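Local coordinates for endoglucanase, glycoside hydrolase family 5 protein (Cytophaga hutchinsonii, PDB 5IHS) that hydrolyses internal beta-1,4-glucosidic linkages of cellulose as an endoglucanase built on a TIM barrel, and probably serves its bacterium in using cellulose as food, at residues Gln235-Asp239 with Met240-Leu244; Glu270-Ala274 with His275-Tyr279; Ser292-Val295 with Pro296-Pro300; Asn208-Arg212 with Gln213-Tyr217. All blocks are in the same frame, centred on the assembly; numbering follows the deposited sequence.

Overall arrangement
Contacts 4, 1 and 2 follow one another round the TIM barrel, where the chain enters the neighbouring parallel strands 215-221, 244-249 and 279-284. Contacts 1 and 4 have centres 12 Å apart and are joined by strand pairing, Ala243 O lying 2.9 Å from Tyr217 N. Contact 2 is centred 13 Å from contact 1 and meets it where Leu238 CD1 packs 3.5 Å from His275 ND1. Contact 3 stands apart, its centre about 36 Å from that of contact 1. It belongs to the loop leaving strand 279-284, at the strand ends where family 5 enzymes carry their active site; the other three lie at the far end of the barrel.

Contact 1 (Gln235-Asp239 with Met240-Leu244); sequences QKALD and MGIAL
Leu238 O is gripped from two directions: Gly241 N donates to it over 2.9 Å, and the side-chain amide of Asn40 adds a second bond. The Gly241 bond belongs to the Schellman motif that closes helix 228-239 before the chain turns into barrel strand 244-249. Ala237 O receives two further N-H groups, Met240 N and Gly241 N, both weakly. Glycine suits the turn because at its phi of 105° a beta carbon would jam against the preceding carbonyl oxygen.

Met240 lies back along the helix end, its CG 3.2 Å from Lys236 O. Past the turn, small and branched apolar residues close the angle between helix and strand. Ile242 has CG1 set between its backbone N and carbonyl carbon (chi1 62°), which carries CD1 to 4.0 Å from Ala237 CB; the short alanine leaves room for this branch. Leu238 and Leu244 meet at a slant, the CD2 methyl of the former 4.0 Å from CG of the latter. That methyl also lies 3.5 Å from Ile242 O, a carbonyl whose hydrogen bond comes again from Asn40, so one amide ties the helix end to the loop that leads into strand 244-249. One helical turn apart, Gln235 NE2 donates to Asp239 OD1 over 3.0 Å; the oxygen lies close to the amide plane of Gln235, but the donor approaches from above the Asp239 carboxylate.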
loop_
_atom_site.group_PDB
_atom_site.type_symbol
_atom_site.label_atom_id
_atom_site.label_comp_id
_atom_site.label_asym_id
_atom_site.label_seq_id
_atom_site.Cartn_x
_atom_site.Cartn_y
_atom_site.Cartn_z
ATOM N N GLN A 235 -5.527 5.817 -16.795
ATOM C CA GLN A 235 -4.956 6.805 -17.712
ATOM C C GLN A 235 -5.786 8.084 -17.740
ATOM O O GLN A 235 -5.236 9.192 -17.771
ATOM C CB GLN A 235 -4.835 6.209 -19.117
ATOM C CG GLN A 235 -4.246 7.167 -20.141
ATOM C CD GLN A 235 -2.792 7.514 -19.831
ATOM O OE1 GLN A 235 -1.916 6.641 -19.852
ATOM N NE2 GLN A 235 -2.529 8.783 -19.515
ATOM N N LYS A 236 -7.114 7.948 -17.725
ATOM C CA LYS A 236 -7.975 9.126 -17.714
ATOM C C LYS A 236 -7.770 9.956 -16.451
ATOM O O LYS A 236 -7.800 11.187 -16.500
ATOM C CB LYS A 236 -9.438 8.706 -17.894
ATOM C CG LYS A 236 -9.740 8.190 -19.300
ATOM C CD LYS A 236 -11.156 7.664 -19.453
ATOM C CE LYS A 236 -11.337 6.985 -20.810
ATOM N NZ LYS A 236 -12.752 6.633 -21.115
ATOM N N ALA A 237 -7.552 9.307 -15.309
ATOM C CA ALA A 237 -7.253 10.055 -14.090
ATOM C C ALA A 237 -5.913 10.784 -14.198
ATOM O O ALA A 237 -5.789 11.933 -13.757
ATOM C CB ALA A 237 -7.267 9.117 -12.882
ATOM N N LEU A 238 -4.896 10.132 -14.772
ATOM C CA LEU A 238 -3.617 10.800 -14.987
ATOM C C LEU A 238 -3.783 12.005 -15.904
ATOM O O LEU A 238 -3.169 13.062 -15.679
ATOM C CB LEU A 238 -2.614 9.806 -15.570
ATOM C CG LEU A 238 -2.270 8.599 -14.697
ATOM C CD1 LEU A 238 -1.377 7.643 -15.472
ATOM C CD2 LEU A 238 -1.605 9.020 -13.407
ATOM N N ASP A 239 -4.623 11.868 -16.940
ATOM C CA ASP A 239 -4.872 12.981 -17.855
ATOM C C ASP A 239 -5.425 14.191 -17.119
ATOM O O ASP A 239 -5.237 15.337 -17.554
ATOM C CB ASP A 239 -5.906 12.572 -18.902
ATOM C CG ASP A 239 -5.402 11.537 -19.890
ATOM O OD1 ASP A 239 -4.180 11.274 -19.960
ATOM O OD2 ASP A 239 -6.257 10.997 -20.629
ATOM N N MET A 240 -6.162 13.949 -16.045
ATOM C CA MET A 240 -6.808 14.987 -15.264
ATOM C C MET A 240 -5.885 15.542 -14.182
ATOM O O MET A 240 -6.280 16.470 -13.464
ATOM C CB MET A 240 -8.123 14.429 -14.669
ATOM C CG MET A 240 -9.206 13.954 -15.724
ATOM S SD MET A 240 -10.530 12.769 -15.205
ATOM C CE MET A 240 -11.552 13.872 -14.251
ATOM N N GLY A 241 -4.680 14.980 -14.036
ATOM C CA GLY A 241 -3.606 15.600 -13.277
ATOM C C GLY A 241 -3.290 15.039 -11.906
ATOM O O GLY A 241 -2.454 15.627 -11.202
ATOM N N ILE A 242 -3.911 13.930 -11.493
ATOM C CA ILE A 242 -3.640 13.377 -10.166
ATOM C C ILE A 242 -2.571 12.287 -10.231
ATOM O O ILE A 242 -2.233 11.778 -11.306
ATOM C CB ILE A 242 -4.914 12.888 -9.436
ATOM C CG1 ILE A 242 -5.610 11.757 -10.196
ATOM C CG2 ILE A 242 -5.869 14.050 -9.167
ATOM C CD1 ILE A 242 -6.671 11.008 -9.363
ATOM N N ALA A 243 -2.040 11.931 -9.065
ATOM C CA ALA A 243 -1.056 10.872 -8.916
ATOM C C ALA A 243 -1.700 9.668 -8.244
ATOM O O ALA A 243 -2.427 9.808 -7.253
ATOM C CB ALA A 243 0.129 11.357 -8.067
ATOM N N LEU A 244 -1.423 8.488 -8.781
ATOM C CA LEU A 244 -1.981 7.231 -8.304
ATOM C C LEU A 244 -0.907 6.413 -7.599
ATOM O O LEU A 244 0.277 6.488 -7.941
ATOM C CB LEU A 244 -2.502 6.411 -9.485
ATOM C CG LEU A 244 -3.496 7.139 -10.397
ATOM C CD1 LEU A 244 -3.942 6.237 -11.525
ATOM C CD2 LEU A 244 -4.701 7.645 -9.605
#

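Contact 2 (Glu270-Ala274 with His275-Tyr279); sequences EFLDA and HKISY
His275 lays the CD2 corner of its imidazole over one face of the Phe271 ring, toward the rim, with CD2 3.6 Å from Phe271 CE1. The two planes are 50° apart, so the pair is oblique. The same CD2 comes 3.2 Å from Phe271 O, which approaches near the imidazole plane. Next along the helix, Leu272 spreads its two methyls: its side chain crosses that of Ile277 at about a right angle, Leu272 CD2 3.8 Å from Ile277 CG2, while CD1 rests 3.6 Å from Tyr279 CD2. Tyr279 reaches it with CG in the cleft between N and C of its own backbone (chi1 56°), which turns the ring toward Leu272.

A Schellman motif positions these groups, ending helix 262-274 ahead of the eighth TIM-barrel strand. Ile277 N donates to Leu272 O over 2.9 Å and almost straight, at 173°, and Lys276 N reaches Asp273 O; Lys276 takes the left-handed backbone conformation this reversal needs. Farther out, His275 packs on Gln235 and Leu238 of the neighbouring helix 228-239. With His275 cut back to alanine, Phe271 would probably lose the imidazole from that face and a gap open against Leu238.

Asp273 OD1 lies at the edge of the Tyr279 ring, in its plane and 3.7 Å from CE2, where ring hydrogens are slightly positive. The carboxylate forms salt bridges with Arg53 and Lys323, and Tyr279 OH bonds to Asp319 and Arg53. Such flanking cations would be expected to keep Asp273 ionised, and they join the end of helix 262-274 to strand 53-57 and helix 311-329.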
loop_
_atom_site.group_PDB
_atom_site.type_symbol
_atom_site.label_atom_id
_atom_site.label_comp_id
_atom_site.label_asym_id
_atom_site.label_seq_id
_atom_site.Cartn_x
_atom_site.Cartn_y
_atom_site.Cartn_z
ATOM N N GLU A 270 3.838 -3.444 -17.041
ATOM C CA GLU A 270 4.289 -2.579 -18.130
ATOM C C GLU A 270 3.676 -1.187 -18.004
ATOM O O GLU A 270 4.369 -0.169 -18.118
ATOM C CB GLU A 270 3.913 -3.229 -19.459
ATOM C CG GLU A 270 4.262 -2.465 -20.703
ATOM C CD GLU A 270 3.991 -3.317 -21.935
ATOM O OE1 GLU A 270 2.806 -3.618 -22.200
ATOM O OE2 GLU A 270 4.958 -3.731 -22.613
ATOM N N PHE A 271 2.369 -1.131 -17.759
ATOM C CA PHE A 271 1.672 0.144 -17.597
ATOM C C PHE A 271 2.176 0.911 -16.378
ATOM O O PHE A 271 2.450 2.115 -16.453
ATOM C CB PHE A 271 0.175 -0.142 -17.477
ATOM C CG PHE A 271 -0.661 1.065 -17.161
ATOM C CD1 PHE A 271 -1.022 1.956 -18.157
ATOM C CD2 PHE A 271 -1.114 1.294 -15.867
ATOM C CE1 PHE A 271 -1.798 3.069 -17.864
ATOM C CE2 PHE A 271 -1.890 2.401 -15.575
ATOM C CZ PHE A 271 -2.233 3.282 -16.576
ATOM N N LEU A 272 2.292 0.226 -15.240
ATOM C CA LEU A 272 2.709 0.900 -14.018
ATOM C C LEU A 272 4.125 1.444 -14.149
ATOM O O LEU A 272 4.403 2.579 -13.746
ATOM C CB LEU A 272 2.597 -0.039 -12.819
ATOM C CG LEU A 272 1.183 -0.581 -12.569
ATOM C CD1 LEU A 272 1.214 -1.675 -11.519
ATOM C CD2 LEU A 272 0.220 0.539 -12.166
ATOM N N ASP A 273 5.030 0.664 -14.741
ATOM C CA ASP A 273 6.396 1.143 -14.929
ATOM C C ASP A 273 6.439 2.318 -15.900
ATOM O O ASP A 273 7.221 3.256 -15.708
ATOM C CB ASP A 273 7.283 0.003 -15.425
ATOM C CG ASP A 273 7.614 -1.015 -14.340
ATOM O OD1 ASP A 273 7.433 -0.739 -13.128
ATOM O OD2 ASP A 273 8.103 -2.103 -14.730
ATOM N N ALA A 274 5.615 2.280 -16.952
ATOM C CA ALA A 274 5.607 3.375 -17.918
ATOM C C ALA A 274 5.241 4.698 -17.261
ATOM O O ALA A 274 5.705 5.757 -17.701
ATOM C CB ALA A 274 4.628 3.065 -19.051
ATOM N N HIS A 275 4.413 4.653 -16.218
ATOM C CA HIS A 275 3.917 5.832 -15.515
ATOM C C HIS A 275 4.562 6.021 -14.150
ATOM O O HIS A 275 4.156 6.906 -13.398
ATOM C CB HIS A 275 2.395 5.764 -15.403
ATOM C CG HIS A 275 1.730 5.822 -16.732
ATOM N ND1 HIS A 275 1.535 7.014 -17.399
ATOM C CD2 HIS A 275 1.321 4.843 -17.571
ATOM C CE1 HIS A 275 0.973 6.767 -18.568
ATOM N NE2 HIS A 275 0.833 5.460 -18.698
ATOM N N LYS A 276 5.565 5.210 -13.823
ATOM C CA LYS A 276 6.274 5.300 -12.551
ATOM C C LYS A 276 5.311 5.253 -11.359
ATOM O O LYS A 276 5.468 5.988 -10.376
ATOM C CB LYS A 276 7.179 6.536 -12.509
ATOM C CG LYS A 276 8.176 6.558 -13.655
ATOM C CD LYS A 276 8.995 7.823 -13.672
ATOM C CE LYS A 276 10.004 7.857 -14.823
ATOM N NZ LYS A 276 9.569 7.204 -16.081
ATOM N N ILE A 277 4.343 4.340 -11.427
ATOM C CA ILE A 277 3.353 4.145 -10.368
ATOM C C ILE A 277 3.844 3.054 -9.422
ATOM O O ILE A 277 4.174 1.940 -9.848
ATOM C CB ILE A 277 1.976 3.786 -10.958
ATOM C CG1 ILE A 277 1.465 4.940 -11.827
ATOM C CG2 ILE A 277 0.991 3.465 -9.837
ATOM C CD1 ILE A 277 0.195 4.614 -12.625
ATOM N N SER A 278 3.890 3.375 -8.129
ATOM C CA SER A 278 4.334 2.423 -7.124
ATOM C C SER A 278 3.288 1.328 -6.919
ATOM O O SER A 278 2.082 1.548 -7.094
ATOM C CB SER A 278 4.559 3.156 -5.803
ATOM O OG SER A 278 5.642 4.080 -5.865
ATOM N N TYR A 279 3.758 0.146 -6.502
ATOM C CA TYR A 279 2.857 -0.994 -6.371
ATOM C C TYR A 279 3.259 -1.967 -5.265
ATOM O O TYR A 279 4.442 -2.220 -5.038
ATOM C CB TYR A 279 2.669 -1.709 -7.715
ATOM C CG TYR A 279 3.869 -2.225 -8.493
ATOM C CD1 TYR A 279 4.478 -3.436 -8.167
ATOM C CD2 TYR A 279 4.311 -1.573 -9.636
ATOM C CE1 TYR A 279 5.492 -3.967 -8.932
ATOM C CE2 TYR A 279 5.332 -2.106 -10.421
ATOM C CZ TYR A 279 5.908 -3.310 -10.069
ATOM O OH TYR A 279 6.915 -3.821 -10.877
#

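Contact 3 (Ser292-Val295 with Pro296-Pro300); sequences SAIV and PAASP
Ala298 presses its single methyl into the flank of Ile294, meeting three carbons almost equally: CB of Ala298 is 3.7 Å from both CB and CD1 of Ile294, with CG1 scarcely farther. The hollow exists because CG1 of Ile294 is wedged between the two backbone branches at CA (chi1 62°), so that the branch curls round the methyl. Alanine is a good fit, since a longer side chain would have to push past this curve. The outer walls are aromatic: Trp304 lies against both Ile294 and Ala298, and Tyr66 touches Ile294 while its hydroxyl bonds to Ala298 O.

What brings the two residues together is a type II beta turn from Val295 to Ala298, part of the long loop that leaves the eighth TIM-barrel strand for helix 311-329. Its closing bond runs from Ala298 N to Val295 O, 3.0 Å long at 154°. Proline fits the second position, where its ring already fixes phi near the value the turn requires. Ala297 in third place adopts a positive phi of 75°, a conformation more usual for glycine, and its amide N-H is taken by Asp286.

At the outer corner the fit is tight. Val295 CB sits 3.4 Å from Pro296 CD, closer than ordinary van der Waals contact, as the extended backbone before a proline brings the beta-branched side chain beside the ring. Val295 CG2 leans the other way, over the turn, to lie 3.8 Å from Pro296 O and 4.4 Å from Ala298 CB.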
loop_
_atom_site.group_PDB
_atom_site.type_symbol
_atom_site.label_atom_id
_atom_site.label_comp_id
_atom_site.label_asym_id
_atom_site.label_seq_id
_atom_site.Cartn_x
_atom_site.Cartn_y
_atom_site.Cartn_z
ATOM N N SER A 292 -2.266 -15.653 -1.896
ATOM C CA SER A 292 -1.232 -15.764 -0.880
ATOM C C SER A 292 0.114 -16.001 -1.536
ATOM O O SER A 292 0.240 -16.824 -2.440
ATOM C CB SER A 292 -1.532 -16.922 0.049
ATOM O OG SER A 292 -2.695 -16.640 0.797
ATOM N N ALA A 293 1.133 -15.304 -1.040
ATOM C CA ALA A 293 2.484 -15.407 -1.587
ATOM C C ALA A 293 3.259 -16.612 -1.063
ATOM O O ALA A 293 4.249 -17.026 -1.684
ATOM C CB ALA A 293 3.269 -14.142 -1.245
ATOM N N ILE A 294 2.859 -17.148 0.088
ATOM C CA ILE A 294 3.604 -18.200 0.765
ATOM C C ILE A 294 2.639 -19.328 1.131
ATOM O O ILE A 294 1.432 -19.121 1.255
ATOM C CB ILE A 294 4.381 -17.650 1.992
ATOM C CG1 ILE A 294 3.415 -17.067 3.031
ATOM C CG2 ILE A 294 5.421 -16.628 1.532
ATOM C CD1 ILE A 294 4.089 -16.371 4.230
ATOM N N VAL A 295 3.183 -20.537 1.269
ATOM C CA VAL A 295 2.377 -21.740 1.492
ATOM C C VAL A 295 1.867 -21.817 2.927
ATOM O O VAL A 295 2.426 -21.181 3.829
ATOM C CB VAL A 295 3.167 -23.014 1.151
ATOM C CG1 VAL A 295 3.620 -22.997 -0.290
ATOM C CG2 VAL A 295 4.355 -23.198 2.095
ATOM N N PRO A 296 0.838 -22.624 3.191
ATOM C CA PRO A 296 0.367 -22.802 4.571
ATOM C C PRO A 296 1.503 -23.179 5.509
ATOM O O PRO A 296 2.332 -24.036 5.204
ATOM C CB PRO A 296 -0.683 -23.909 4.436
ATOM C CG PRO A 296 -1.241 -23.669 3.062
ATOM C CD PRO A 296 -0.046 -23.303 2.227
ATOM N N ALA A 297 1.538 -22.501 6.658
ATOM C CA ALA A 297 2.509 -22.702 7.732
ATOM C C ALA A 297 3.891 -22.138 7.413
ATOM O O ALA A 297 4.832 -22.368 8.176
ATOM C CB ALA A 297 2.615 -24.162 8.191
ATOM N N ALA A 298 4.046 -21.385 6.328
ATOM C CA ALA A 298 5.331 -20.753 6.069
ATOM C C ALA A 298 5.765 -19.934 7.282
ATOM O O ALA A 298 4.953 -19.254 7.915
ATOM C CB ALA A 298 5.231 -19.860 4.833
ATOM N N SER A 299 7.055 -19.994 7.592
ATOM C CA SER A 299 7.569 -19.498 8.862
ATOM C C SER A 299 7.158 -18.051 9.129
ATOM O O SER A 299 7.351 -17.179 8.267
ATOM C CB SER A 299 9.094 -19.563 8.876
ATOM O OG SER A 299 9.599 -18.963 10.057
ATOM N N PRO A 300 6.683 -17.743 10.337
ATOM C CA PRO A 300 6.456 -16.340 10.703
ATOM C C PRO A 300 7.728 -15.512 10.807
ATOM O O PRO A 300 7.629 -14.292 10.982
ATOM C CB PRO A 300 5.745 -16.440 12.063
ATOM C CG PRO A 300 5.264 -17.830 12.164
ATOM C CD PRO A 300 6.229 -18.662 11.395
#

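Contact 4 (Asn208-Arg212 with Gln213-Tyr217); sequences NPITR and QNIMY
The connection into the sixth strand of the TIM barrel, 215-221, doubles back on itself here, and Tyr217 ties the outgoing strand to the approaching loop. Its ring stands in the bend with the hydroxyl foremost: Ile210 N donates to Tyr217 OH over 2.9 Å from near the ring plane, and water 1 shares a hydrogen bond with the same oxygen. This water donates in turn to Ile210 O, which also receives a weak bond from Arg212 N across the inverse gamma turn centred on Thr211. Pro209 CB lies 3.6 Å from the hydroxyl. A phenylalanine in place of Tyr217 would probably leave Ile210 N and water 1 without their shared partner.

Closer to the reversal, water 2 donates to Arg212 O at 2.9 Å and accepts from Ile215 N, bridging two backbone groups that stand too far apart to bond directly. Ile215 sets CG1 anti to its carbonyl carbon (chi1 -52°), which brings this branch to 3.6 Å from Arg212 O and 4.3 Å from Ile210 CG2. These isoleucines also pack on helix 167-185. At the corner Asn214 adopts a left-handed backbone conformation, one that asparagine tolerates well. Its OD1 accepts from Val37 N and, over 2.8 Å, from Gln213 NE2, which approaches from above the carbonyl plane of Asn214, 53° out of it.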
loop_
_atom_site.group_PDB
_atom_site.type_symbol
_atom_site.label_atom_id
_atom_site.label_comp_id
_atom_site.label_asym_id
_atom_site.label_seq_id
_atom_site.Cartn_x
_atom_site.Cartn_y
_atom_site.Cartn_z
ATOM N N ASN A 208 -12.639 15.855 -8.787
ATOM C CA ASN A 208 -12.834 16.687 -7.604
ATOM C C ASN A 208 -11.754 16.350 -6.593
ATOM O O ASN A 208 -12.030 15.784 -5.521
ATOM C CB ASN A 208 -14.223 16.483 -7.009
ATOM C CG ASN A 208 -14.477 17.386 -5.818
ATOM O OD1 ASN A 208 -13.832 18.433 -5.649
ATOM N ND2 ASN A 208 -15.411 16.982 -4.977
ATOM N N PRO A 209 -10.506 16.695 -6.899
ATOM C CA PRO A 209 -9.396 16.269 -6.050
ATOM C C PRO A 209 -9.346 17.031 -4.738
ATOM O O PRO A 209 -9.918 18.111 -4.564
ATOM C CB PRO A 209 -8.166 16.579 -6.908
ATOM C CG PRO A 209 -8.612 17.714 -7.790
ATOM C CD PRO A 209 -10.030 17.377 -8.117
ATOM N N ILE A 210 -8.632 16.427 -3.795
ATOM C CA ILE A 210 -8.286 17.083 -2.540
ATOM C C ILE A 210 -7.123 18.022 -2.837
ATOM O O ILE A 210 -6.014 17.582 -3.141
ATOM C CB ILE A 210 -7.921 16.054 -1.467
ATOM C CG1 ILE A 210 -9.146 15.190 -1.150
ATOM C CG2 ILE A 210 -7.429 16.755 -0.207
ATOM C CD1 ILE A 210 -8.826 13.923 -0.379
ATOM N N THR A 211 -7.388 19.319 -2.775
ATOM C CA THR A 211 -6.434 20.344 -3.207
ATOM C C THR A 211 -5.531 20.716 -2.033
ATOM O O THR A 211 -5.564 21.819 -1.478
ATOM C CB THR A 211 -7.186 21.529 -3.807
ATOM O OG1 THR A 211 -8.236 21.922 -2.922
ATOM C CG2 THR A 211 -7.803 21.144 -5.161
ATOM N N ARG A 212 -4.721 19.726 -1.645
ATOM C CA ARG A 212 -3.781 19.828 -0.539
ATOM C C ARG A 212 -2.467 19.187 -0.971
ATOM O O ARG A 212 -2.421 18.393 -1.915
ATOM C CB ARG A 212 -4.335 19.150 0.730
ATOM C CG ARG A 212 -5.689 19.711 1.167
ATOM C CD ARG A 212 -6.237 19.049 2.419
ATOM N NE ARG A 212 -7.547 19.593 2.763
ATOM C CZ ARG A 212 -8.225 19.280 3.859
ATOM N NH1 ARG A 212 -7.719 18.425 4.731
ATOM N NH2 ARG A 212 -9.416 19.817 4.084
ATOM N N GLN A 213 -1.390 19.536 -0.270
ATOM C CA GLN A 213 -0.066 19.066 -0.641
ATOM C C GLN A 213 0.108 17.565 -0.404
ATOM O O GLN A 213 -0.326 17.030 0.614
ATOM C CB GLN A 213 0.948 19.833 0.204
ATOM C CG GLN A 213 2.395 19.564 -0.125
ATOM C CD GLN A 213 2.821 20.185 -1.443
ATOM O OE1 GLN A 213 2.353 21.268 -1.812
ATOM N NE2 GLN A 213 3.714 19.499 -2.160
ATOM N N ASN A 214 0.792 16.897 -1.345
ATOM C CA ASN A 214 1.299 15.531 -1.167
ATOM C C ASN A 214 0.193 14.514 -0.881
ATOM O O ASN A 214 0.329 13.645 -0.015
ATOM C CB ASN A 214 2.417 15.499 -0.128
ATOM C CG ASN A 214 3.613 16.296 -0.572
ATOM O OD1 ASN A 214 3.704 16.704 -1.731
ATOM N ND2 ASN A 214 4.533 16.533 0.342
ATOM N N ILE A 215 -0.879 14.592 -1.682
ATOM C CA ILE A 215 -1.974 13.625 -1.683
ATOM C C ILE A 215 -1.895 12.788 -2.959
ATOM O O ILE A 215 -1.693 13.323 -4.059
ATOM C CB ILE A 215 -3.348 14.324 -1.592
ATOM C CG1 ILE A 215 -3.409 15.310 -0.425
ATOM C CG2 ILE A 215 -4.478 13.290 -1.501
ATOM C CD1 ILE A 215 -3.146 14.704 0.940
ATOM N N MET A 216 -2.059 11.477 -2.807
ATOM C CA MET A 216 -2.197 10.549 -3.917
ATOM C C MET A 216 -3.494 9.773 -3.752
ATOM O O MET A 216 -4.129 9.802 -2.694
ATOM C CB MET A 216 -1.006 9.582 -3.973
ATOM C CG MET A 216 0.342 10.284 -4.050
ATOM S SD MET A 216 1.758 9.170 -4.085
ATOM C CE MET A 216 1.795 8.735 -5.815
ATOM N N TYR A 217 -3.867 9.036 -4.800
ATOM C CA TYR A 217 -5.146 8.335 -4.848
ATOM C C TYR A 217 -4.928 6.866 -5.168
ATOM O O TYR A 217 -4.092 6.508 -6.003
ATOM C CB TYR A 217 -6.093 9.015 -5.860
ATOM C CG TYR A 217 -6.261 10.478 -5.514
ATOM C CD1 TYR A 217 -5.358 11.411 -5.975
ATOM C CD2 TYR A 217 -7.271 10.913 -4.671
ATOM C CE1 TYR A 217 -5.457 12.745 -5.619
ATOM C CE2 TYR A 217 -7.392 12.245 -4.318
ATOM C CZ TYR A 217 -6.478 13.159 -4.791
ATOM O OH TYR A 217 -6.596 14.483 -4.430
HETATM O O HOH W 1 -4.569 16.087 -5.128
HETATM O O HOH W 2 -1.645 16.444 -3.938
#